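Local coordinates for phosphate binding protein (Planctomyces limnophilus, PDB 4JWO) that probably binds phosphate for a system that transports it across the cytoplasmic membrane, at residues S116-E121 against P285-T290; Q189-D194 against K235-Y240; G61-D66 against P298-F303; T70-S75 against L91-S96; V135-A140 against Q334-A339. All coordinates share one frame; numbering follows the deposited sequence. Where two conformers were deposited one is given.

Interaction 1: S116-E121 against P285-T290; sequences SRPITE and PLFIYT. With SO4 (sulfate ion), chain B.
The CA atoms of Ser116 and Leu286 are 5.1 Å apart, and beyond them the loop and strand 283-291 diverge, running 53° apart. The side chains of Phe287 and Tyr289 fill the widening gap, both leaving the strand toward the loop. Tyr289 makes the polar link. Its hydroxyl accepts the backbone N-H of Ile119. That bond is 2.8 Å from N to OH and nearly straight, at 172°. The same oxygen has Pro118 CA 3.4 Å away. Ile119 crosses the tyrosine with its CG2 branch, which lies 3.9 Å from Tyr289 CE2. Two residues earlier on the strand, Phe287 meets the proline ring, its CE2 standing 3.9 Å from Pro118 CD. Leu286 brings its CD2 to within 4.0 Å of Ser116 CA. One water donates to both Ser116 O and Pro285 O, two acceptors that could not bond directly. Arg117 turns back along its own loop. Its NH1 donates to Pro118 O from above the carbonyl plane, while NH2 forms a salt bridge with Glu123. In one of its two conformers Ser116 OG points to a sulfate ion, though the contact is too short to rest much on. Thr98 OG1, Ser68 OG and Ser69 N also bind the ion. The sulfate probably came from the crystallisation liquor. A tetrahedral anion held by hydroxyls and a backbone N-H is consistent with the phosphate site of a PstS-like protein, and the contacts with Tyr289 and Phe287 probably help to position this loop beside it.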
# COMPACT_ATOMS: atom_id res chain seq x y z
N SER A 116 -2.39 0.15 -6.84
CA SER A 116 -2.80 0.20 -5.44
C SER A 116 -4.32 0.25 -5.33
O SER A 116 -4.87 0.38 -4.25
CB SER A 116 -2.18 1.40 -4.74
OG SER A 116 -2.69 2.60 -5.27
N ARG A 117 -4.99 0.12 -6.47
CA ARG A 117 -6.44 0.04 -6.51
C ARG A 117 -6.78 -0.76 -7.74
O ARG A 117 -5.96 -0.86 -8.65
CB ARG A 117 -7.04 1.44 -6.65
CG ARG A 117 -6.46 2.23 -7.80
CD ARG A 117 -7.44 3.24 -8.38
NE ARG A 117 -6.80 4.06 -9.40
CZ ARG A 117 -6.61 3.68 -10.66
NH1 ARG A 117 -7.01 2.48 -11.05
NH2 ARG A 117 -6.02 4.50 -11.53
N PRO A 118 -8.00 -1.32 -7.79
CA PRO A 118 -8.39 -2.03 -9.01
C PRO A 118 -8.44 -1.07 -10.21
O PRO A 118 -8.67 0.13 -10.04
CB PRO A 118 -9.80 -2.52 -8.69
CG PRO A 118 -9.85 -2.58 -7.20
CD PRO A 118 -9.03 -1.42 -6.75
N ILE A 119 -8.22 -1.62 -11.40
CA ILE A 119 -8.43 -0.90 -12.64
C ILE A 119 -9.81 -0.24 -12.65
O ILE A 119 -10.79 -0.83 -12.19
CB ILE A 119 -8.26 -1.86 -13.85
CG1 ILE A 119 -8.23 -1.10 -15.17
CG2 ILE A 119 -9.34 -2.96 -13.85
CD1 ILE A 119 -7.99 -2.02 -16.34
N THR A 120 -9.89 1.00 -13.13
CA THR A 120 -11.18 1.71 -13.17
C THR A 120 -12.02 1.26 -14.36
O THR A 120 -11.51 0.64 -15.29
CB THR A 120 -11.01 3.24 -13.25
OG1 THR A 120 -10.46 3.59 -14.53
CG2 THR A 120 -10.10 3.75 -12.14
N GLU A 121 -13.31 1.57 -14.31
CA GLU A 121 -14.20 1.30 -15.43
C GLU A 121 -13.68 1.99 -16.68
O GLU A 121 -13.71 1.40 -17.76
CB GLU A 121 -15.62 1.79 -15.14
CG GLU A 121 -16.43 0.87 -14.25
CD GLU A 121 -17.91 1.19 -14.29
OE1 GLU A 121 -18.63 0.80 -13.35
OE2 GLU A 121 -18.35 1.83 -15.28
N PRO A 285 -6.06 -4.05 -0.71
CA PRO A 285 -5.34 -5.06 -1.48
C PRO A 285 -4.45 -4.41 -2.53
O PRO A 285 -4.75 -3.32 -3.01
CB PRO A 285 -6.46 -5.87 -2.14
CG PRO A 285 -7.62 -4.89 -2.24
CD PRO A 285 -7.50 -4.02 -1.02
N LEU A 286 -3.35 -5.08 -2.86
CA LEU A 286 -2.45 -4.62 -3.92
C LEU A 286 -2.51 -5.57 -5.10
O LEU A 286 -2.65 -6.78 -4.91
CB LEU A 286 -1.02 -4.54 -3.40
CG LEU A 286 -0.78 -3.59 -2.23
CD1 LEU A 286 0.71 -3.51 -1.94
CD2 LEU A 286 -1.34 -2.21 -2.57
N PHE A 287 -2.40 -5.03 -6.31
CA PHE A 287 -2.58 -5.81 -7.53
C PHE A 287 -1.41 -5.73 -8.51
O PHE A 287 -0.70 -4.73 -8.58
CB PHE A 287 -3.85 -5.39 -8.26
CG PHE A 287 -5.09 -5.43 -7.41
CD1 PHE A 287 -5.84 -6.59 -7.32
CD2 PHE A 287 -5.47 -4.32 -6.68
CE1 PHE A 287 -6.98 -6.63 -6.52
CE2 PHE A 287 -6.61 -4.35 -5.88
CZ PHE A 287 -7.35 -5.51 -5.80
N ILE A 288 -1.27 -6.80 -9.27
CA ILE A 288 -0.39 -6.83 -10.43
C ILE A 288 -1.25 -7.19 -11.63
O ILE A 288 -2.04 -8.14 -11.58
CB ILE A 288 0.73 -7.88 -10.25
CG1 ILE A 288 1.82 -7.33 -9.34
CG2 ILE A 288 1.31 -8.29 -11.61
CD1 ILE A 288 2.79 -6.36 -10.02
N TYR A 289 -1.13 -6.41 -12.71
CA TYR A 289 -1.88 -6.65 -13.94
C TYR A 289 -0.93 -7.00 -15.07
O TYR A 289 0.15 -6.43 -15.18
CB TYR A 289 -2.65 -5.40 -14.36
CG TYR A 289 -3.87 -5.09 -13.53
CD1 TYR A 289 -3.76 -4.42 -12.33
CD2 TYR A 289 -5.13 -5.47 -13.96
CE1 TYR A 289 -4.88 -4.13 -11.57
CE2 TYR A 289 -6.25 -5.19 -13.21
CZ TYR A 289 -6.12 -4.52 -12.02
OH TYR A 289 -7.25 -4.26 -11.28
N THR A 290 -1.35 -7.93 -15.92
CA THR A 290 -0.69 -8.12 -17.20
C THR A 290 -1.79 -8.50 -18.19
O THR A 290 -2.96 -8.27 -17.90
CB THR A 290 0.43 -9.17 -17.13
OG1 THR A 290 1.16 -9.19 -18.37
CG2 THR A 290 -0.12 -10.55 -16.85
S SO4 B . -0.14 5.19 -6.39
O1 SO4 B . -0.18 5.85 -5.09
O2 SO4 B . -0.76 3.87 -6.32
O3 SO4 B . -0.88 6.00 -7.34
O4 SO4 B . 1.26 5.03 -6.79
O HOH W 1 -6.81 -1.54 -3.39

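Interaction 2: Q189-D194 against K235-Y240; sequences QLFGAD and KGALGY
Leu190 and Leu238 lie side by side and point the same way from one face of the sheet. Their CD2 atoms are 3.8 Å apart, with Leu238 in one of two modelled conformers. Both leucines pack on Ile166 and Trp167 of helix 160-167. Phe191 leaves from the other face. Its CE1 is 3.8 Å from Ala237 CB, and Leu238 O lies at the ring edge, near its plane. Tyr240 is turned differently. Its CG sits between the backbone N and the carbonyl carbon (chi1 72°), and one face of its ring receives Gly192. The CA of Gly192 is 4.1 Å from the ring centroid of Tyr240 and 24° off the normal, a CH-pi contact offset toward the rim. A side chain on this glycine would run into Tyr240 CE2. Ala193 follows, its CB 3.9 Å from Tyr240 CE1. Phe203 stacks on the tyrosine ring and Trp167 meets it edge-to-face. The backbones are joined by four hydrogen bonds. Gln189 N donates to Gly236 O, Leu238 N to Gln189 O and Phe191 N to Leu238 O. The last, Tyr240 N to Phe191 O, is longer at 3.2 Å. The strands run in the same direction, 14° apart. Neighbouring parallel strands with helices packed against them are typical of the alpha/beta lobes of periplasmic binding proteins.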
# COMPACT_ATOMS: atom_id res chain seq x y z
N GLN A 189 2.51 16.35 18.29
CA GLN A 189 3.83 16.16 17.70
C GLN A 189 3.71 15.11 16.61
O GLN A 189 3.46 13.95 16.90
CB GLN A 189 4.83 15.68 18.76
CG GLN A 189 4.80 16.46 20.08
CD GLN A 189 5.42 17.84 19.97
OE1 GLN A 189 5.84 18.27 18.89
NE2 GLN A 189 5.48 18.55 21.09
N LEU A 190 3.86 15.53 15.36
CA LEU A 190 3.58 14.68 14.22
C LEU A 190 4.80 13.92 13.73
O LEU A 190 5.88 14.48 13.58
CB LEU A 190 3.05 15.52 13.05
CG LEU A 190 1.73 16.24 13.30
CD1 LEU A 190 1.41 17.10 12.09
CD2 LEU A 190 0.61 15.23 13.56
N PHE A 191 4.59 12.63 13.44
CA PHE A 191 5.62 11.75 12.90
C PHE A 191 5.06 11.02 11.70
O PHE A 191 3.91 10.59 11.71
CB PHE A 191 6.04 10.72 13.96
CG PHE A 191 6.72 11.33 15.15
CD1 PHE A 191 5.97 11.75 16.25
CD2 PHE A 191 8.09 11.48 15.17
CE1 PHE A 191 6.61 12.33 17.35
CE2 PHE A 191 8.72 12.06 16.26
CZ PHE A 191 7.98 12.48 17.35
N GLY A 192 5.86 10.88 10.65
CA GLY A 192 5.39 10.20 9.46
C GLY A 192 6.46 9.86 8.46
O GLY A 192 7.66 10.08 8.69
N ALA A 193 6.02 9.34 7.32
CA ALA A 193 6.89 8.85 6.27
C ALA A 193 7.56 9.97 5.51
O ALA A 193 7.07 11.10 5.47
CB ALA A 193 6.10 7.97 5.32
N ASP A 194 8.69 9.65 4.90
CA ASP A 194 9.35 10.57 3.98
C ASP A 194 8.50 10.79 2.73
O ASP A 194 7.78 9.90 2.28
CB ASP A 194 10.72 10.01 3.56
CG ASP A 194 11.80 10.24 4.59
OD1 ASP A 194 11.49 10.76 5.68
OD2 ASP A 194 12.97 9.91 4.29
N LYS A 235 4.34 12.30 24.68
CA LYS A 235 2.98 12.04 25.15
C LYS A 235 1.94 12.52 24.17
O LYS A 235 0.86 11.92 24.04
CB LYS A 235 2.75 12.74 26.49
CG LYS A 235 3.61 12.23 27.63
CD LYS A 235 3.14 10.87 28.12
CE LYS A 235 3.74 10.50 29.47
NZ LYS A 235 5.06 9.81 29.34
N GLY A 236 2.24 13.61 23.48
CA GLY A 236 1.31 14.21 22.55
C GLY A 236 1.53 13.80 21.10
O GLY A 236 1.04 14.47 20.19
N ALA A 237 2.25 12.71 20.87
CA ALA A 237 2.58 12.31 19.51
C ALA A 237 1.42 11.73 18.71
O ALA A 237 0.50 11.12 19.25
CB ALA A 237 3.73 11.29 19.52
N LEU A 238 1.47 11.93 17.40
CA LEU A 238 0.59 11.24 16.46
C LEU A 238 1.47 10.82 15.30
O LEU A 238 2.14 11.67 14.73
CB LEU A 238 -0.50 12.19 15.96
CG LEU A 238 -1.45 11.65 14.89
CD1 LEU A 238 -2.44 10.70 15.51
CD2 LEU A 238 -2.18 12.76 14.15
N GLY A 239 1.49 9.54 14.95
CA GLY A 239 2.36 9.10 13.87
C GLY A 239 1.65 8.15 12.94
O GLY A 239 0.57 7.66 13.25
N TYR A 240 2.23 7.91 11.77
CA TYR A 240 1.74 6.85 10.90
C TYR A 240 2.89 6.10 10.27
O TYR A 240 3.95 6.68 10.01
CB TYR A 240 0.78 7.36 9.82
CG TYR A 240 1.40 8.17 8.69
CD1 TYR A 240 1.86 7.55 7.54
CD2 TYR A 240 1.50 9.56 8.77
CE1 TYR A 240 2.41 8.28 6.49
CE2 TYR A 240 2.07 10.31 7.73
CZ TYR A 240 2.51 9.66 6.59
OH TYR A 240 3.06 10.38 5.55

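Interaction 3: G61-D66 against P298-F303; sequences GTIAVD and PEVAEF
Gly61 passes close to the carboxylate of Glu299, with Gly61 CA 4.4 Å from Glu299 OE2. A CB here would clash with that oxygen. The positive phi of Gly61 would also press a side chain against the preceding carbonyl. Thr62 makes a water-mediated link. Its N donates to a water 2.7 Å away, and the water donates in turn to Glu299 OE2. That carboxylate also forms a salt bridge with Arg297. Ile63 carries most of the direct packing and points toward the helix. Its CG1 is anti to the carbonyl carbon (chi1 -50°) and lies 3.8 Å from Glu299 CG. The two side chains slide past each other in opposite directions. Beyond CG1, the CD1 methyl of Ile63 sits 3.4 Å from Glu299 O, an oxygen that also accepts the helical bond from Phe303 N. The same methyl reaches Phe303 CB at 4.0 Å, and Ile63 CG1 has Val300 CG2 at 4.5 Å. Val65 also points to the helix side but packs on Leu91 and Ser75. The strand and helix 298-308 cross at -54°, with their axes 8.7 Å apart. The contact thus has two chemical parts. At the start of the strand a charged carboxylate is linked through water to a backbone N-H. At Ile63 the aliphatic stem of the same glutamate joins Phe303 in covering a buried methyl, so Glu299 serves both parts.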
# COMPACT_ATOMS: atom_id res chain seq x y z
N GLY A 61 14.56 -13.02 -21.74
CA GLY A 61 13.87 -11.86 -22.28
C GLY A 61 13.77 -10.68 -21.33
O GLY A 61 14.22 -10.74 -20.18
N THR A 62 13.16 -9.60 -21.81
CA THR A 62 12.96 -8.41 -21.01
C THR A 62 11.50 -8.29 -20.58
O THR A 62 10.59 -8.47 -21.40
CB THR A 62 13.34 -7.14 -21.79
OG1 THR A 62 14.68 -7.28 -22.30
CG2 THR A 62 13.27 -5.90 -20.90
N ILE A 63 11.29 -7.99 -19.30
CA ILE A 63 9.96 -7.72 -18.78
C ILE A 63 9.93 -6.28 -18.28
O ILE A 63 10.71 -5.90 -17.41
CB ILE A 63 9.61 -8.66 -17.61
CG1 ILE A 63 9.88 -10.11 -17.99
CG2 ILE A 63 8.16 -8.49 -17.19
CD1 ILE A 63 9.80 -11.08 -16.83
N ALA A 64 9.06 -5.46 -18.86
CA ALA A 64 8.90 -4.08 -18.43
C ALA A 64 7.80 -3.98 -17.39
O ALA A 64 6.63 -4.19 -17.71
CB ALA A 64 8.59 -3.18 -19.61
N VAL A 65 8.17 -3.68 -16.14
CA VAL A 65 7.21 -3.52 -15.04
C VAL A 65 7.12 -2.05 -14.66
O VAL A 65 8.13 -1.35 -14.64
CB VAL A 65 7.66 -4.33 -13.79
CG1 VAL A 65 6.59 -4.27 -12.69
CG2 VAL A 65 7.93 -5.77 -14.17
N ASP A 66 5.92 -1.58 -14.35
CA ASP A 66 5.72 -0.20 -13.93
C ASP A 66 4.62 -0.22 -12.90
O ASP A 66 4.17 -1.29 -12.51
CB ASP A 66 5.33 0.67 -15.14
CG ASP A 66 5.62 2.14 -14.93
OD1 ASP A 66 5.66 2.58 -13.76
OD2 ASP A 66 5.80 2.86 -15.93
N PRO A 298 6.81 -16.99 -22.06
CA PRO A 298 7.03 -17.83 -20.87
C PRO A 298 7.76 -17.11 -19.74
O PRO A 298 7.58 -17.50 -18.58
CB PRO A 298 7.88 -18.98 -21.41
CG PRO A 298 7.61 -19.00 -22.90
CD PRO A 298 7.45 -17.55 -23.26
N GLU A 299 8.54 -16.08 -20.04
CA GLU A 299 9.21 -15.32 -18.98
C GLU A 299 8.22 -14.44 -18.20
O GLU A 299 8.41 -14.18 -17.01
CB GLU A 299 10.36 -14.47 -19.55
CG GLU A 299 9.96 -13.19 -20.28
CD GLU A 299 9.66 -13.42 -21.75
OE1 GLU A 299 9.53 -14.59 -22.16
OE2 GLU A 299 9.56 -12.42 -22.50
N VAL A 300 7.16 -14.00 -18.87
CA VAL A 300 6.12 -13.22 -18.21
C VAL A 300 5.26 -14.15 -17.37
O VAL A 300 4.95 -13.85 -16.22
CB VAL A 300 5.25 -12.47 -19.23
CG1 VAL A 300 4.04 -11.85 -18.55
CG2 VAL A 300 6.07 -11.41 -19.94
N ALA A 301 4.89 -15.29 -17.95
CA ALA A 301 4.12 -16.29 -17.23
C ALA A 301 4.88 -16.79 -16.01
O ALA A 301 4.32 -16.91 -14.92
CB ALA A 301 3.78 -17.45 -18.15
N GLU A 302 6.17 -17.08 -16.19
CA GLU A 302 7.01 -17.52 -15.09
C GLU A 302 7.12 -16.47 -13.98
O GLU A 302 7.23 -16.80 -12.80
CB GLU A 302 8.40 -17.91 -15.59
CG GLU A 302 9.18 -18.76 -14.61
CD GLU A 302 8.39 -19.97 -14.16
OE1 GLU A 302 7.70 -20.59 -15.00
OE2 GLU A 302 8.45 -20.31 -12.96
N PHE A 303 7.10 -15.20 -14.37
CA PHE A 303 7.19 -14.12 -13.39
C PHE A 303 5.95 -14.07 -12.50
O PHE A 303 6.05 -13.86 -11.29
CB PHE A 303 7.40 -12.77 -14.07
CG PHE A 303 7.44 -11.62 -13.10
CD1 PHE A 303 8.51 -11.46 -12.23
CD2 PHE A 303 6.42 -10.68 -13.07
CE1 PHE A 303 8.56 -10.40 -11.34
CE2 PHE A 303 6.46 -9.62 -12.17
CZ PHE A 303 7.53 -9.48 -11.31
O HOH W 2 11.41 -10.17 -23.77

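Interaction 4: T70-S75 against L91-S96; sequences TVFPIS and LTVAMS
Phe72 and Met95 each carry CG anti to their own backbone N, at chi1 -171° and -155°, and both side chains start out toward the other segment. The side chains cross at about a right angle. Met95 is modelled as selenomethionine, and its selenium lies over one face of the phenylalanine ring, offset toward the rim. The SE atom of Met95 is 4.3 Å from the ring centroid of Phe72 and 21° off the normal, a Met-aromatic contact. The stem of Met95 helps, its CB 3.9 Å from Phe72 CD1. The ring edge faces the end of the strand, with two carbonyl oxygens near its plane. Val93 O is 3.5 Å from Phe72 CE1, and Ala94 O is 3.6 Å from Phe72 CD1. Val93 adds an apolar touch, its CG1 3.6 Å from Phe72 CE1. The same CG1 methyl of Val93 rests 3.8 Å from Ser75 CB. Replacing Phe72 with an alanine would probably open a gap between the helix start and Val93, and leave the selenium of Met95 without its aromatic partner and that side chain freer to turn. The contact lies at the protein surface. The loop just before helix 72-85 carries Ser68 and Ser69, which bind the sulfate ion, and Met95 touches Ser69. Strand 61-67, helix 72-85 and strand 89-93 form a beta-alpha-beta unit, with the two strands parallel neighbours in the sheet. Here the first turn of the helix packs on the end of the second strand, an arrangement that belongs to the alpha/beta fold of periplasmic binding proteins.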
# COMPACT_ATOMS: atom_id res chain seq x y z
N THR A 70 3.53 1.84 -4.14
CA THR A 70 3.33 0.83 -3.11
C THR A 70 3.53 -0.61 -3.59
O THR A 70 3.82 -1.49 -2.80
CB THR A 70 1.97 0.98 -2.37
OG1 THR A 70 0.89 0.90 -3.30
CG2 THR A 70 1.92 2.33 -1.67
N VAL A 71 3.38 -0.84 -4.89
CA VAL A 71 3.65 -2.16 -5.44
C VAL A 71 5.13 -2.28 -5.82
O VAL A 71 5.69 -3.38 -5.80
CB VAL A 71 2.71 -2.50 -6.61
CG1 VAL A 71 2.97 -3.92 -7.13
CG2 VAL A 71 1.25 -2.34 -6.16
N PHE A 72 5.77 -1.14 -6.09
CA PHE A 72 7.21 -1.08 -6.42
C PHE A 72 8.12 -1.97 -5.54
O PHE A 72 8.94 -2.71 -6.08
CB PHE A 72 7.72 0.38 -6.40
CG PHE A 72 9.12 0.57 -6.94
CD1 PHE A 72 9.35 0.65 -8.30
CD2 PHE A 72 10.19 0.72 -6.08
CE1 PHE A 72 10.63 0.86 -8.80
CE2 PHE A 72 11.48 0.92 -6.57
CZ PHE A 72 11.70 0.98 -7.94
N PRO A 73 7.96 -1.93 -4.20
CA PRO A 73 8.88 -2.76 -3.40
C PRO A 73 8.69 -4.25 -3.63
O PRO A 73 9.67 -5.01 -3.56
CB PRO A 73 8.52 -2.40 -1.95
CG PRO A 73 7.82 -1.09 -2.03
CD PRO A 73 7.09 -1.10 -3.35
N ILE A 74 7.46 -4.67 -3.90
CA ILE A 74 7.20 -6.06 -4.25
C ILE A 74 7.83 -6.39 -5.60
O ILE A 74 8.59 -7.34 -5.72
CB ILE A 74 5.69 -6.36 -4.32
CG1 ILE A 74 5.04 -6.11 -2.96
CG2 ILE A 74 5.44 -7.78 -4.80
CD1 ILE A 74 3.53 -6.26 -2.99
N SER A 75 7.52 -5.58 -6.61
CA SER A 75 8.06 -5.79 -7.94
C SER A 75 9.59 -5.80 -7.96
O SER A 75 10.20 -6.62 -8.64
CB SER A 75 7.55 -4.73 -8.92
OG SER A 75 6.14 -4.83 -9.07
N LEU A 91 14.66 -7.52 -15.81
CA LEU A 91 13.49 -6.81 -15.32
C LEU A 91 13.83 -5.33 -15.18
O LEU A 91 14.81 -4.97 -14.53
CB LEU A 91 13.07 -7.34 -13.95
CG LEU A 91 12.27 -8.64 -13.78
CD1 LEU A 91 10.87 -8.48 -14.31
CD2 LEU A 91 12.95 -9.82 -14.44
N THR A 92 13.03 -4.47 -15.81
CA THR A 92 13.10 -3.04 -15.54
C THR A 92 11.86 -2.68 -14.75
O THR A 92 10.74 -2.98 -15.17
CB THR A 92 13.18 -2.20 -16.82
OG1 THR A 92 12.01 -2.41 -17.62
CG2 THR A 92 14.41 -2.57 -17.63
N VAL A 93 12.05 -2.06 -13.59
CA VAL A 93 10.91 -1.71 -12.75
C VAL A 93 10.82 -0.20 -12.60
O VAL A 93 11.73 0.44 -12.07
CB VAL A 93 11.01 -2.35 -11.34
CG1 VAL A 93 9.73 -2.10 -10.57
CG2 VAL A 93 11.26 -3.84 -11.45
N ALA A 94 9.72 0.37 -13.08
CA ALA A 94 9.51 1.80 -13.01
C ALA A 94 8.41 2.10 -12.01
O ALA A 94 7.76 1.19 -11.50
CB ALA A 94 9.15 2.35 -14.37
N MSE A 95 8.18 3.38 -11.76
CA MSE A 95 7.25 3.79 -10.72
C MSE A 95 6.41 4.98 -11.15
O MSE A 95 6.43 6.03 -10.50
CB MSE A 95 8.05 4.13 -9.47
CG MSE A 95 7.26 4.00 -8.20
SE MSE A 95 8.40 4.52 -6.71
CE MSE A 95 8.36 6.41 -7.02
N SER A 96 5.67 4.82 -12.24
CA SER A 96 4.88 5.90 -12.81
C SER A 96 3.62 6.23 -12.01
O SER A 96 2.98 7.25 -12.26
CB SER A 96 4.49 5.57 -14.26
OG SER A 96 5.66 5.41 -15.04

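Interaction 5: V135-A140 against Q334-A339; sequences VEFQVA and QRLADA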
# COMPACT_ATOMS: atom_id res chain seq x y z
N VAL A 135 -5.41 -9.24 -17.12
CA VAL A 135 -5.63 -10.21 -16.05
C VAL A 135 -5.19 -9.59 -14.74
O VAL A 135 -4.09 -9.04 -14.64
CB VAL A 135 -4.87 -11.52 -16.29
CG1 VAL A 135 -5.32 -12.58 -15.29
CG2 VAL A 135 -5.09 -12.02 -17.72
N GLU A 136 -6.05 -9.68 -13.72
CA GLU A 136 -5.79 -9.04 -12.44
C GLU A 136 -5.33 -10.07 -11.41
O GLU A 136 -5.94 -11.12 -11.24
CB GLU A 136 -7.08 -8.37 -11.95
CG GLU A 136 -7.08 -7.92 -10.52
CD GLU A 136 -8.40 -7.28 -10.15
OE1 GLU A 136 -8.76 -6.27 -10.80
OE2 GLU A 136 -9.10 -7.80 -9.26
N PHE A 137 -4.23 -9.76 -10.73
CA PHE A 137 -3.73 -10.62 -9.66
C PHE A 137 -3.60 -9.85 -8.35
O PHE A 137 -2.85 -8.89 -8.28
CB PHE A 137 -2.38 -11.19 -10.06
CG PHE A 137 -2.45 -12.10 -11.25
CD1 PHE A 137 -2.96 -13.38 -11.13
CD2 PHE A 137 -2.01 -11.67 -12.50
CE1 PHE A 137 -3.04 -14.23 -12.22
CE2 PHE A 137 -2.09 -12.52 -13.60
CZ PHE A 137 -2.60 -13.81 -13.45
N GLN A 138 -4.34 -10.28 -7.32
CA GLN A 138 -4.16 -9.71 -5.99
C GLN A 138 -2.93 -10.36 -5.36
O GLN A 138 -2.85 -11.58 -5.25
CB GLN A 138 -5.39 -9.97 -5.13
CG GLN A 138 -5.32 -9.29 -3.77
CD GLN A 138 -6.57 -9.51 -2.94
OE1 GLN A 138 -7.67 -9.72 -3.47
NE2 GLN A 138 -6.40 -9.48 -1.64
N VAL A 139 -1.98 -9.54 -4.93
CA VAL A 139 -0.68 -10.09 -4.52
C VAL A 139 -0.29 -9.84 -3.07
O VAL A 139 0.62 -10.49 -2.56
CB VAL A 139 0.46 -9.61 -5.46
CG1 VAL A 139 0.17 -10.05 -6.89
CG2 VAL A 139 0.62 -8.09 -5.39
N ALA A 140 -0.96 -8.91 -2.41
CA ALA A 140 -0.63 -8.54 -1.05
C ALA A 140 -1.73 -7.67 -0.49
O ALA A 140 -2.59 -7.22 -1.22
CB ALA A 140 0.70 -7.78 -1.02
N GLN A 334 -5.53 -20.19 -9.86
CA GLN A 334 -6.47 -20.77 -10.78
C GLN A 334 -6.68 -19.81 -11.95
O GLN A 334 -6.80 -20.22 -13.10
CB GLN A 334 -7.76 -21.12 -10.03
CG GLN A 334 -7.56 -22.30 -9.06
CD GLN A 334 -8.67 -22.45 -8.03
OE1 GLN A 334 -9.32 -21.47 -7.66
NE2 GLN A 334 -8.87 -23.67 -7.55
N ARG A 335 -6.68 -18.52 -11.65
CA ARG A 335 -6.82 -17.47 -12.65
C ARG A 335 -5.64 -17.45 -13.63
O ARG A 335 -5.82 -17.29 -14.84
CB ARG A 335 -6.95 -16.11 -11.93
CG ARG A 335 -7.36 -14.94 -12.80
CD ARG A 335 -7.60 -13.69 -11.97
NE ARG A 335 -8.81 -13.75 -11.16
CZ ARG A 335 -9.16 -12.83 -10.27
NH1 ARG A 335 -8.37 -11.77 -10.05
NH2 ARG A 335 -10.27 -12.97 -9.57
N LEU A 336 -4.43 -17.63 -13.11
CA LEU A 336 -3.25 -17.73 -13.96
C LEU A 336 -3.35 -18.94 -14.89
O LEU A 336 -3.06 -18.85 -16.08
CB LEU A 336 -1.99 -17.81 -13.10
CG LEU A 336 -0.68 -18.04 -13.86
CD1 LEU A 336 -0.44 -16.92 -14.85
CD2 LEU A 336 0.48 -18.14 -12.87
N ALA A 337 -3.80 -20.06 -14.34
CA ALA A 337 -3.92 -21.28 -15.13
C ALA A 337 -4.87 -21.09 -16.31
O ALA A 337 -4.59 -21.54 -17.42
CB ALA A 337 -4.38 -22.42 -14.26
N ASP A 338 -6.00 -20.42 -16.07
CA ASP A 338 -6.98 -20.14 -17.12
C ASP A 338 -6.41 -19.25 -18.22
O ASP A 338 -6.70 -19.45 -19.40
CB ASP A 338 -8.20 -19.44 -16.52
CG ASP A 338 -9.27 -20.41 -16.06
OD1 ASP A 338 -9.19 -21.61 -16.41
OD2 ASP A 338 -10.20 -19.97 -15.36
N ALA A 339 -5.62 -18.26 -17.82
CA ALA A 339 -5.06 -17.28 -18.75
C ALA A 339 -4.01 -17.89 -19.67
O ALA A 339 -3.72 -17.36 -20.74
CB ALA A 339 -4.47 -16.10 -17.98
O HOH W 3 -8.00 -9.83 -7.72
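Glu136 O accepts a hydrogen bond from Arg335 NH1, 2.8 Å long and 166° at the hydrogen. The bond ties the C-terminal helix 326-340 to strand 134-148 in an alpha/beta packing, helix against sheet. The two run nearly antiparallel at 157°, with their axes 9.3 Å apart. The oxygen lies in the guanidinium plane, at its edge, whereas NH1 stands above the carbonyl plane of Glu136, 44° out of it. Arg335 CD is also near the oxygen. A water completes the polar cluster by donating to Glu136 OE2 and accepting from Arg335 NH1. The charges are not in direct contact, since Glu136 OE2 and Arg335 NH1 are 4.1 Å apart, but their attraction probably favours this pose. The other carboxylate oxygen, OE1, has a weak bond with Tyr289 OH. An alanine in place of Arg335 would probably leave Glu136 O without this donor and the carboxylate without its nearby positive charge. Beside this polar group, Phe137 and Leu336 cross at about a right angle. Leu336 N lies at the edge of the phenylalanine ring, and Phe137 CE1 is 3.8 Å from Leu336 CB. Val135 and Arg335 slide past each other in opposite directions, with Val135 CG1 4.0 Å from Arg335 CG. The other methyl of that valine, CG2, meets Ala339 CB at 4.1 Å.

In the fold
Interactions 1, 3, 4 and 5 cluster in one lobe, their centres 12 to 18 Å apart. Interaction 2 stands in the other lobe, with its centre 27 to 39 Å from theirs. The long strand 134-148 joins the two parts. It pairs with strand 283-291 of interaction 1 and with strand 237-242 of interaction 2. Along the chain, interaction 4 closes first. Both segments of interaction 2 fall between those of interaction 1, and the segments of interactions 1 and 5 alternate. Interactions 3 and 4 share a bond from Asp66 OD2 to Ser96 OG. Two lobes joined by a shared strand, with the chain leaving one lobe and returning to it, are consistent with a periplasmic binding protein fold.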